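Local coordinates for hypothetical protein (Geobacillus stearothermophilus, PDB 1SFS), which is of unknown function but carries a glycoside hydrolase-like domain and may be a bacterial lysozyme, at residues 38-43 with 79-84. Residues are numbered along the deposited sequence; the frame is centred on the assembly and turned at random.
Sequences VTDQLF and RNYGVK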
ATOM      1  N   VAL A  38      -6.964  13.348   3.771  1.00 10.16           N
ATOM      2  CA  VAL A  38      -6.239  14.443   3.135  1.00 10.21           C
ATOM      3  C   VAL A  38      -7.193  15.612   2.994  1.00 11.14           C
ATOM      4  O   VAL A  38      -7.923  15.696   2.023  1.00 15.77           O
ATOM      5  CB  VAL A  38      -5.685  14.039   1.785  1.00 10.35           C
ATOM      6  CG1 VAL A  38      -4.770  15.145   1.257  1.00 12.64           C
ATOM      7  CG2 VAL A  38      -4.897  12.748   1.857  1.00 11.15           C
ATOM      8  N   THR A  39      -7.165  16.527   3.902  1.00  9.82           N
ATOM      9  CA  THR A  39      -7.804  17.827   3.767  1.00  9.54           C
ATOM     10  C   THR A  39      -6.868  18.735   3.022  1.00  9.57           C
ATOM     11  O   THR A  39      -5.667  18.473   2.864  1.00 10.12           O
ATOM     12  CB  THR A  39      -8.088  18.383   5.179  1.00 10.95           C
ATOM     13  OG1 THR A  39      -6.820  18.559   5.798  1.00 12.36           O
ATOM     14  CG2 THR A  39      -9.059  17.508   5.961  1.00 12.95           C
ATOM     15  N   ASP A  40      -7.384  19.881   2.581  1.00 10.35           N
ATOM     16  CA  ASP A  40      -6.489  20.866   1.968  1.00 10.84           C
ATOM     17  C   ASP A  40      -5.409  21.288   2.925  1.00 10.13           C
ATOM     18  O   ASP A  40      -4.252  21.461   2.547  1.00 11.46           O
ATOM     19  CB  ASP A  40      -7.206  22.109   1.462  1.00 13.63           C
ATOM     20  CG  ASP A  40      -6.227  23.023   0.682  1.00 16.37           C
ATOM     21  OD1 ASP A  40      -5.694  22.638  -0.376  1.00 19.86           O
ATOM     22  OD2 ASP A  40      -5.982  24.187   1.090  1.00 20.22           O
ATOM     23  N   GLN A  41      -5.789  21.427   4.204  0.61  9.80           N
ATOM     24  CA  GLN A  41      -4.811  21.797   5.244  0.61 10.14           C
ATOM     25  C   GLN A  41      -3.666  20.793   5.329  0.61 10.23           C
ATOM     26  O   GLN A  41      -2.510  21.234   5.358  0.61 11.46           O
ATOM     27  CB  GLN A  41      -5.489  22.037   6.582  0.61 11.25           C
ATOM     28  CG  GLN A  41      -6.174  23.399   6.598  0.61 10.06           C
ATOM     29  CD  GLN A  41      -5.358  24.653   6.783  0.61 15.40           C
ATOM     30  OE1 GLN A  41      -4.137  24.600   6.869  0.61 21.71           O
ATOM     31  NE2 GLN A  41      -5.939  25.856   6.872  0.61 16.92           N
ATOM     32  N   LEU A  42      -3.953  19.500   5.318  1.00  9.88           N
ATOM     33  CA  LEU A  42      -2.906  18.494   5.418  1.00 10.01           C
ATOM     34  C   LEU A  42      -2.091  18.480   4.137  1.00  9.65           C
ATOM     35  O   LEU A  42      -0.868  18.353   4.183  1.00 10.87           O
ATOM     36  CB  LEU A  42      -3.497  17.117   5.717  1.00 10.38           C
ATOM     37  CG  LEU A  42      -2.499  15.978   5.868  1.00 10.61           C
ATOM     38  CD1 LEU A  42      -1.435  16.234   6.920  1.00 15.09           C
ATOM     39  CD2 LEU A  42      -3.201  14.698   6.171  1.00 12.25           C
ATOM     40  N   PHE A  43      -2.728  18.574   2.972  1.00  9.35           N
ATOM     41  CA  PHE A  43      -1.968  18.644   1.706  1.00  9.79           C
ATOM     42  C   PHE A  43      -1.041  19.799   1.732  1.00  9.87           C
ATOM     43  O   PHE A  43       0.144  19.646   1.327  1.00 11.20           O
ATOM     44  CB  PHE A  43      -2.959  18.670   0.514  1.00 10.23           C
ATOM     45  CG  PHE A  43      -2.215  18.888  -0.770  1.00 10.25           C
ATOM     46  CD1 PHE A  43      -1.502  17.921  -1.430  1.00 11.77           C
ATOM     47  CD2 PHE A  43      -2.208  20.170  -1.326  1.00 12.68           C
ATOM     48  CE1 PHE A  43      -0.735  18.195  -2.597  1.00 12.12           C
ATOM     49  CE2 PHE A  43      -1.490  20.495  -2.450  1.00 14.21           C
ATOM     50  CZ  PHE A  43      -0.767  19.499  -3.021  1.00 13.91           C
ATOM     51  N   ARG A  79      -7.058  14.052  -6.268  1.00  9.18           N
ATOM     52  CA  ARG A  79      -6.819  14.100  -7.703  1.00 10.03           C
ATOM     53  C   ARG A  79      -6.747  15.519  -8.198  1.00  9.57           C
ATOM     54  O   ARG A  79      -6.045  15.793  -9.185  1.00 10.76           O
ATOM     55  CB  ARG A  79      -7.871  13.284  -8.434  1.00 12.00           C
ATOM     56  CG  ARG A  79      -7.833  11.802  -8.069  1.00 13.31           C
ATOM     57  CD  ARG A  79      -8.734  10.896  -8.832  1.00 15.52           C
ATOM     58  NE  ARG A  79      -8.185  10.737 -10.201  1.00 17.68           N
ATOM     59  CZ  ARG A  79      -8.595  11.222 -11.357  1.00 19.20           C
ATOM     60  NH1 ARG A  79      -7.874  10.892 -12.450  1.00 24.80           N
ATOM     61  NH2 ARG A  79      -9.650  11.986 -11.392  1.00 23.84           N
ATOM     62  N   ASN A  80      -7.435  16.468  -7.568  1.00 10.16           N
ATOM     63  CA  ASN A  80      -7.366  17.882  -7.949  1.00 10.49           C
ATOM     64  C   ASN A  80      -5.975  18.417  -7.813  1.00  9.18           C
ATOM     65  O   ASN A  80      -5.610  19.364  -8.536  1.00 10.76           O
ATOM     66  CB  ASN A  80      -8.399  18.633  -7.135  1.00 13.96           C
ATOM     67  CG  ASN A  80      -8.150  20.109  -6.994  1.00 14.53           C
ATOM     68  OD1 ASN A  80      -7.498  20.582  -6.131  1.00 26.79           O
ATOM     69  ND2 ASN A  80      -8.727  20.785  -7.926  1.00 21.18           N
ATOM     70  N   TYR A  81      -5.139  17.871  -6.931  1.00  8.90           N
ATOM     71  CA  TYR A  81      -3.748  18.270  -6.789  1.00  9.05           C
ATOM     72  C   TYR A  81      -2.798  17.558  -7.736  1.00  9.32           C
ATOM     73  O   TYR A  81      -1.590  17.748  -7.678  1.00 10.54           O
ATOM     74  CB  TYR A  81      -3.312  18.062  -5.348  1.00 10.58           C
ATOM     75  CG  TYR A  81      -4.100  18.778  -4.319  1.00 12.62           C
ATOM     76  CD1 TYR A  81      -4.323  20.114  -4.351  1.00 17.30           C
ATOM     77  CD2 TYR A  81      -4.625  18.026  -3.262  1.00 15.91           C
ATOM     78  CE1 TYR A  81      -5.075  20.717  -3.321  1.00 18.41           C
ATOM     79  CE2 TYR A  81      -5.345  18.542  -2.260  1.00 17.56           C
ATOM     80  CZ  TYR A  81      -5.567  19.907  -2.322  1.00 17.49           C
ATOM     81  OH  TYR A  81      -6.316  20.425  -1.273  1.00 28.84           O
ATOM     82  N   GLY A  82      -3.348  16.688  -8.604  1.00  9.65           N
ATOM     83  CA  GLY A  82      -2.451  15.917  -9.469  1.00 10.45           C
ATOM     84  C   GLY A  82      -1.729  14.792  -8.737  1.00 10.46           C
ATOM     85  O   GLY A  82      -0.636  14.357  -9.186  1.00 12.76           O
ATOM     86  N   VAL A  83      -2.303  14.357  -7.610  1.00  8.94           N
ATOM     87  CA  VAL A  83      -1.742  13.303  -6.774  1.00  8.78           C
ATOM     88  C   VAL A  83      -2.549  12.029  -7.004  1.00  8.71           C
ATOM     89  O   VAL A  83      -3.777  12.070  -7.123  1.00 10.14           O
ATOM     90  CB  VAL A  83      -1.819  13.782  -5.310  1.00  8.40           C
ATOM     91  CG1 VAL A  83      -1.301  12.678  -4.348  1.00  9.51           C
ATOM     92  CG2 VAL A  83      -1.017  15.030  -5.094  1.00  9.97           C
ATOM     93  N   LYS A  84      -1.855  10.897  -7.062  0.61  8.72           N
ATOM     94  CA  LYS A  84      -2.468   9.588  -7.191  0.61  8.75           C
ATOM     95  C   LYS A  84      -2.850   9.014  -5.824  0.61  7.91           C
ATOM     96  O   LYS A  84      -2.048   9.112  -4.889  0.61 11.15           O
ATOM     97  CB  LYS A  84      -1.486   8.639  -7.864  0.61  9.40           C
ATOM     98  CG  LYS A  84      -1.120   8.937  -9.277  0.61 11.93           C
ATOM     99  CD  LYS A  84      -2.219   8.545 -10.237  0.61 14.73           C
ATOM    100  CE  LYS A  84      -1.963   8.904 -11.684  0.61 20.33           C
ATOM    101  NZ  LYS A  84      -2.818   8.019 -12.537  0.61 36.97           N
TER
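Phe-43 and Tyr-81 stack face to face, joining the first turn of helix 40-49 to the Schellman motif, with Gly-82 as its positive-phi residue, that ends helix 72-80 in this protein of the Rv2525c-like, glycoside hydrolase-like family. Their planes lie 5° apart and their centroids 3.6 Å apart, a stack with a small offset in which Phe-43 CD2 lies over the centre of the Tyr-81 ring; the side chains enter from opposite directions, which brings Phe-43 CE2 within 3.4 Å of Tyr-81 CD1. With CG anti to its carbonyl carbon (chi1 -58°), Tyr-81 lays its ring along the Phe-43 face. Tyr-81 CB also sits over the Phe-43 ring, a CH-pi contact 4.0 Å from the centroid. The packing continues, less tightly, to the buried Val-83, whose CG2 meets Phe-43 CE1 obliquely at 4.0 Å; Tyr-52 closes on Phe-43 edge-to-face and Trp-56 of strand 55-59 touches it too. The more solvent-accessible side is polar and thinner. Asp-40 adds 23 Å² to the interface against 114 Å² for Tyr-81, and its carboxylate plane is turned 30° from the phenol ring. Gln-44 NE2 is also hydrogen-bonded to Asp-40 OD1, which accepts a very short hydrogen bond, 2.5 Å, from Tyr-81 OH near the ring plane.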